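Multi-copper Oxidase CueO (Ochrobactrum, PDB 6EVG) oxidises lignin model compounds and lignosulfonate as a laccase-like multicopper oxidase, probably passing the electrons to dioxygen, which is reduced to water. Local coordinates at residues A[245-250]-A[269-274]. Sequence-based numbering, arbitrary orientation.
Sequences VVASDG and RYEVLV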
loop_
_atom_site.group_PDB
_atom_site.type_symbol
_atom_site.label_atom_id
_atom_site.label_comp_id
_atom_site.label_asym_id
_atom_site.label_seq_id
_atom_site.Cartn_x
_atom_site.Cartn_y
_atom_site.Cartn_z
ATOM N N VAL A 245 -10.682 -7.895 -11.473
ATOM C CA VAL A 245 -10.418 -6.824 -10.499
ATOM C C VAL A 245 -11.734 -6.197 -10.087
ATOM O O VAL A 245 -12.477 -5.672 -10.937
ATOM C CB VAL A 245 -9.469 -5.763 -11.077
ATOM C CG1 VAL A 245 -9.180 -4.762 -9.942
ATOM C CG2 VAL A 245 -8.189 -6.357 -11.596
ATOM N N VAL A 246 -12.042 -6.262 -8.789
ATOM C CA VAL A 246 -13.264 -5.715 -8.262
ATOM C C VAL A 246 -13.053 -4.432 -7.436
ATOM O O VAL A 246 -14.058 -3.739 -7.199
ATOM C CB VAL A 246 -14.057 -6.736 -7.424
ATOM C CG1 VAL A 246 -14.500 -7.905 -8.296
ATOM C CG2 VAL A 246 -13.318 -7.234 -6.180
ATOM N N ALA A 247 -11.839 -4.136 -7.031
ATOM C CA ALA A 247 -11.602 -2.943 -6.189
ATOM C C ALA A 247 -10.146 -2.593 -6.264
ATOM O O ALA A 247 -9.272 -3.414 -6.480
ATOM C CB ALA A 247 -11.966 -3.233 -4.735
ATOM N N SER A 248 -9.896 -1.283 -6.004
ATOM C CA SER A 248 -8.533 -0.817 -5.685
ATOM C C SER A 248 -8.576 -0.058 -4.345
ATOM O O SER A 248 -9.476 -0.320 -3.534
ATOM C CB SER A 248 -7.901 -0.035 -6.844
ATOM O OG SER A 248 -6.509 0.215 -6.615
ATOM N N ASP A 249 -7.622 0.831 -4.136
ATOM C CA ASP A 249 -7.346 1.415 -2.797
ATOM C C ASP A 249 -8.609 1.912 -2.121
ATOM O O ASP A 249 -8.785 1.745 -0.902
ATOM C CB ASP A 249 -6.413 2.633 -2.989
ATOM C CG ASP A 249 -5.257 2.433 -3.909
ATOM O OD1 ASP A 249 -4.722 1.316 -4.060
ATOM O OD2 ASP A 249 -4.875 3.483 -4.544
ATOM N N GLY A 250 -9.441 2.655 -2.863
ATOM C CA GLY A 250 -10.586 3.333 -2.351
ATOM C C GLY A 250 -11.893 2.608 -2.501
ATOM O O GLY A 250 -12.954 3.221 -2.252
ATOM N N ARG A 269 -3.306 -1.197 -3.559
ATOM C CA ARG A 269 -4.060 -2.421 -3.271
ATOM C C ARG A 269 -4.989 -2.716 -4.424
ATOM O O ARG A 269 -5.612 -1.814 -4.983
ATOM C CB ARG A 269 -4.925 -2.312 -1.986
ATOM C CG ARG A 269 -4.139 -2.212 -0.682
ATOM C CD ARG A 269 -3.669 -0.807 -0.337
ATOM N NE ARG A 269 -4.789 0.037 0.037
ATOM C CZ ARG A 269 -4.797 1.358 -0.057
ATOM N NH1 ARG A 269 -3.752 2.030 -0.564
ATOM N NH2 ARG A 269 -5.862 2.039 0.378
ATOM N N TYR A 270 -5.164 -4.013 -4.727
ATOM C CA TYR A 270 -6.214 -4.453 -5.634
ATOM C C TYR A 270 -6.854 -5.712 -5.028
ATOM O O TYR A 270 -6.149 -6.621 -4.567
ATOM C CB TYR A 270 -5.677 -4.801 -7.019
ATOM C CG TYR A 270 -5.218 -3.579 -7.792
ATOM C CD1 TYR A 270 -6.119 -2.829 -8.522
ATOM C CD2 TYR A 270 -3.911 -3.143 -7.744
ATOM C CE1 TYR A 270 -5.699 -1.694 -9.224
ATOM C CE2 TYR A 270 -3.482 -2.024 -8.441
ATOM C CZ TYR A 270 -4.393 -1.311 -9.160
ATOM O OH TYR A 270 -4.012 -0.132 -9.832
ATOM N N GLU A 271 -8.183 -5.758 -5.105
ATOM C CA GLU A 271 -8.916 -6.997 -4.753
ATOM C C GLU A 271 -9.343 -7.660 -6.063
ATOM O O GLU A 271 -9.934 -6.986 -6.936
ATOM C CB GLU A 271 -10.125 -6.701 -3.897
ATOM C CG GLU A 271 -9.840 -5.935 -2.608
ATOM C CD GLU A 271 -11.038 -5.769 -1.725
ATOM O OE1 GLU A 271 -11.781 -6.732 -1.526
ATOM O OE2 GLU A 271 -11.268 -4.646 -1.264
ATOM N N VAL A 272 -8.996 -8.937 -6.194
ATOM C CA VAL A 272 -9.282 -9.676 -7.423
ATOM C C VAL A 272 -9.988 -10.963 -7.086
ATOM O O VAL A 272 -9.828 -11.561 -6.021
ATOM C CB VAL A 272 -8.003 -9.953 -8.195
ATOM C CG1 VAL A 272 -7.285 -8.659 -8.542
ATOM C CG2 VAL A 272 -7.103 -10.962 -7.545
ATOM N N LEU A 273 -10.820 -11.412 -8.029
ATOM C CA LEU A 273 -11.451 -12.739 -7.928
ATOM C C LEU A 273 -10.812 -13.648 -8.957
ATOM O O LEU A 273 -10.688 -13.288 -10.123
ATOM C CB LEU A 273 -12.956 -12.642 -8.168
ATOM C CG LEU A 273 -13.754 -11.707 -7.311
ATOM C CD1 LEU A 273 -15.233 -11.791 -7.546
ATOM C CD2 LEU A 273 -13.487 -11.750 -5.879
ATOM N N VAL A 274 -10.504 -14.865 -8.510
ATOM C CA VAL A 274 -9.911 -15.896 -9.345
ATOM C C VAL A 274 -10.778 -17.141 -9.211
ATOM O O VAL A 274 -11.149 -17.526 -8.127
ATOM C CB VAL A 274 -8.441 -16.184 -8.947
ATOM C CG1 VAL A 274 -7.870 -17.345 -9.766
ATOM C CG2 VAL A 274 -7.593 -14.944 -9.081
HETATM O O HOH W 1 -10.591 -1.997 -1.559
#
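Backbone bonding between Val246, Ala247 and Glu271 sets the register of the antiparallel strands 245-248 and 269-274, whose axes run at 161°. Glu271 O takes a bond from Val246 N at 2.9 Å and a weak one from Ala247 N at 3.4 Å, while Glu271 N donates to Ala247 O. Two residues thus face one, the definition of a classic beta bulge. Past it, side chains replace the backbone ladder: Ser248 OG donates to Arg269 O at 2.8 Å, and Arg269 N to Asp249 OD1 at 2.9 Å with a nearly straight N-H...O angle of 170°.

The paired strands lie inside a mixed sheet of a cupredoxin-like domain, between strands 219-226 and 251-259.

Side-chain packing divides between the sheet faces. Val245 sends CG1, anti to its backbone N (chi1 -176°), to Tyr270 CD1 at 3.9 Å, and CG2 to Val272 CG1. Ser248 OG, a polar atom, sits over one face of the Tyr270 ring, displaced toward the rim and 3.3 Å from CE1. An alanine in place of Tyr270 would probably leave a gap beside Val245 CG1 and uncover the Ser248 hydroxyl. Val246 CG1 meets Leu273 CG crosswise, and Ala247 CB rests against the Glu271 chain.

Charged groups close the Asp249 end. Asp249 CB lies over one face of the Arg269 guanidinium, toward its rim, 3.5 Å from NH2; OD1 and NH1 form only a long, out-of-plane salt bridge. Arg269 NH1 hydrogen-bonds Gly267 O and NH2 forms a salt bridge with Asp462, whereas Asp249 OD2 pairs with Lys461. One water bridges Ser248 O and Glu271 OE2, leaving OE1 to a salt bridge with Arg221.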